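Local coordinates for Sex comb on midleg CG9495-PA (Drosophila melanogaster, PDB 1PK1), which probably takes part in Polycomb-group gene silencing, using its SAM domain to associate with other SAM domains, at residues H43-G47 and K48-R52. The protein carries 2 engineered substitutions. Sequence-based numbering, arbitrary orientation.
Engineered in segment 48-52: Arg52 (natural residue Leu).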
ATOM      1  N   HIS B  43      12.564 -10.751   7.939  1.00 14.38           N
ATOM      2  CA  HIS B  43      11.553 -11.794   7.820  1.00 13.82           C
ATOM      3  C   HIS B  43      11.918 -12.897   6.835  1.00 14.88           C
ATOM      4  O   HIS B  43      11.134 -13.829   6.610  1.00 14.96           O
ATOM      5  CB  HIS B  43      10.203 -11.156   7.472  1.00 14.98           C
ATOM      6  CG  HIS B  43       9.571 -10.459   8.634  1.00 15.64           C
ATOM      7  ND1 HIS B  43       8.714 -11.099   9.508  1.00 17.48           N
ATOM      8  CD2 HIS B  43       9.751  -9.213   9.131  1.00 15.77           C
ATOM      9  CE1 HIS B  43       8.399 -10.278  10.493  1.00 13.86           C
ATOM     10  NE2 HIS B  43       9.016  -9.126  10.289  1.00 17.05           N
ATOM     11  N   GLU B  44      13.119 -12.793   6.271  1.00 14.75           N
ATOM     12  CA  GLU B  44      13.639 -13.779   5.327  1.00 15.84           C
ATOM     13  C   GLU B  44      12.650 -14.041   4.204  1.00 17.66           C
ATOM     14  O   GLU B  44      12.298 -15.185   3.915  1.00 16.68           O
ATOM     15  CB  GLU B  44      13.962 -15.080   6.074  1.00 20.13           C
ATOM     16  CG  GLU B  44      15.136 -14.942   7.034  1.00 21.12           C
ATOM     17  CD  GLU B  44      15.206 -16.061   8.067  1.00 24.36           C
ATOM     18  OE1 GLU B  44      14.630 -17.144   7.838  1.00 23.77           O
ATOM     19  OE2 GLU B  44      15.853 -15.848   9.111  1.00 28.59           O
ATOM     20  N   ILE B  45      12.224 -12.966   3.551  1.00 16.89           N
ATOM     21  CA  ILE B  45      11.261 -13.077   2.468  1.00 16.57           C
ATOM     22  C   ILE B  45      11.941 -13.419   1.148  1.00 17.59           C
ATOM     23  O   ILE B  45      12.404 -12.537   0.423  1.00 18.04           O
ATOM     24  CB  ILE B  45      10.452 -11.757   2.321  1.00 15.68           C
ATOM     25  CG1 ILE B  45       9.773 -11.418   3.654  1.00 17.98           C
ATOM     26  CG2 ILE B  45       9.385 -11.900   1.237  1.00 17.47           C
ATOM     27  CD1 ILE B  45       8.836 -12.496   4.174  1.00 18.90           C
ATOM     28  N   ASP B  46      12.029 -14.712   0.854  1.00 17.90           N
ATOM     29  CA  ASP B  46      12.620 -15.147  -0.397  1.00 19.57           C
ATOM     30  C   ASP B  46      11.469 -15.311  -1.382  1.00 19.06           C
ATOM     31  O   ASP B  46      10.331 -14.961  -1.066  1.00 17.69           O
ATOM     32  CB  ASP B  46      13.379 -16.467  -0.207  1.00 22.04           C
ATOM     33  CG  ASP B  46      12.468 -17.630   0.144  1.00 23.08           C
ATOM     34  OD1 ASP B  46      11.356 -17.407   0.661  1.00 23.56           O
ATOM     35  OD2 ASP B  46      12.887 -18.782  -0.083  1.00 30.24           O
ATOM     36  N   GLY B  47      11.768 -15.824  -2.570  1.00 20.74           N
ATOM     37  CA  GLY B  47      10.739 -16.014  -3.579  1.00 22.90           C
ATOM     38  C   GLY B  47       9.502 -16.744  -3.089  1.00 22.93           C
ATOM     39  O   GLY B  47       8.387 -16.260  -3.261  1.00 21.79           O
ATOM     40  N   LYS B  48       9.685 -17.911  -2.478  1.00 24.02           N
ATOM     41  CA  LYS B  48       8.544 -18.675  -1.983  1.00 26.24           C
ATOM     42  C   LYS B  48       7.727 -17.888  -0.967  1.00 25.35           C
ATOM     43  O   LYS B  48       6.500 -17.926  -0.988  1.00 26.68           O
ATOM     44  CB  LYS B  48       8.999 -19.989  -1.343  1.00 29.15           C
ATOM     45  CG  LYS B  48       7.833 -20.865  -0.915  1.00 33.52           C
ATOM     46  CD  LYS B  48       8.280 -22.100  -0.158  1.00 37.81           C
ATOM     47  CE  LYS B  48       7.109 -23.053   0.047  1.00 40.13           C
ATOM     48  NZ  LYS B  48       5.935 -22.373   0.665  1.00 42.29           N
ATOM     49  N   ALA B  49       8.412 -17.181  -0.072  1.00 23.73           N
ATOM     50  CA  ALA B  49       7.737 -16.388   0.948  1.00 21.14           C
ATOM     51  C   ALA B  49       6.984 -15.201   0.338  1.00 19.44           C
ATOM     52  O   ALA B  49       5.877 -14.873   0.763  1.00 20.51           O
ATOM     53  CB  ALA B  49       8.751 -15.897   1.978  1.00 19.76           C
ATOM     54  N   LEU B  50       7.585 -14.564  -0.663  1.00 19.93           N
ATOM     55  CA  LEU B  50       6.956 -13.414  -1.316  1.00 19.88           C
ATOM     56  C   LEU B  50       5.576 -13.764  -1.869  1.00 21.30           C
ATOM     57  O   LEU B  50       4.591 -13.060  -1.637  1.00 20.86           O
ATOM     58  CB  LEU B  50       7.836 -12.916  -2.460  1.00 17.53           C
ATOM     59  CG  LEU B  50       7.338 -11.662  -3.183  1.00 18.07           C
ATOM     60  CD1 LEU B  50       7.421 -10.459  -2.235  1.00 16.25           C
ATOM     61  CD2 LEU B  50       8.185 -11.419  -4.429  1.00 18.17           C
ATOM     62  N   LEU B  51       5.513 -14.862  -2.609  1.00 24.84           N
ATOM     63  CA  LEU B  51       4.264 -15.296  -3.216  1.00 28.50           C
ATOM     64  C   LEU B  51       3.224 -15.703  -2.178  1.00 29.47           C
ATOM     65  O   LEU B  51       2.030 -15.776  -2.477  1.00 30.65           O
ATOM     66  CB  LEU B  51       4.543 -16.460  -4.169  1.00 31.10           C
ATOM     67  CG  LEU B  51       5.567 -16.150  -5.266  1.00 32.19           C
ATOM     68  CD1 LEU B  51       5.861 -17.407  -6.068  1.00 34.29           C
ATOM     69  CD2 LEU B  51       5.036 -15.044  -6.166  1.00 35.33           C
ATOM     70  N   ARG B  52       3.684 -15.941  -0.954  1.00 29.76           N
ATOM     71  CA  ARG B  52       2.819 -16.367   0.141  1.00 31.10           C
ATOM     72  C   ARG B  52       2.354 -15.203   1.021  1.00 28.97           C
ATOM     73  O   ARG B  52       1.599 -15.397   1.969  1.00 29.19           O
ATOM     74  CB  ARG B  52       3.571 -17.411   0.976  1.00 33.47           C
ATOM     75  CG  ARG B  52       2.792 -18.053   2.105  1.00 39.21           C
ATOM     76  CD  ARG B  52       3.595 -19.215   2.681  1.00 42.31           C
ATOM     77  NE  ARG B  52       2.972 -19.810   3.859  1.00 44.90           N
ATOM     78  CZ  ARG B  52       3.449 -20.876   4.493  1.00 46.46           C
ATOM     79  NH1 ARG B  52       4.557 -21.467   4.058  1.00 47.43           N
ATOM     80  NH2 ARG B  52       2.826 -21.351   5.562  1.00 46.54           N
TER
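Asp46 O accepts the backbone N-H of Leu50 at 2.8 Å, nearly in line with the carbonyl bond. This is the first i to i+4 bond of the short helix 47-51. Asp46 is the N-cap of that helix, and its side chain also takes part. A chi1 of 66° folds the Asp46 side chain in over its own backbone, which brings OD1 within reach of Ala49 N. Asp46 OD1 then accepts from Ala49 N at 3.0 Å, met from above the carboxylate plane, 39° out of it. Ala49 CB lies against the same oxygen, 3.3 Å from Asp46 OD1. Leu51 N bonds to Gly47 O at 3.3 Å and continues the helical pattern. Ile45 packs beside the cap. Ile45 CD1 reaches Ala49 CB at 4.0 Å. Ile45 CG2 meets Leu50 CB at 4.1 Å. Ile45 also touches Leu53, and Leu50 reaches Val22 on helix 19-29, so this apolar side joins the SAM helical bundle. Replacing Asp46 by an alanine removes the carboxylate, and Ala49 N would probably be left without its capping acceptor and the first turn less firmly held. The carboxylate's negative charge at the helix N-terminus probably interacts favourably with the helix dipole.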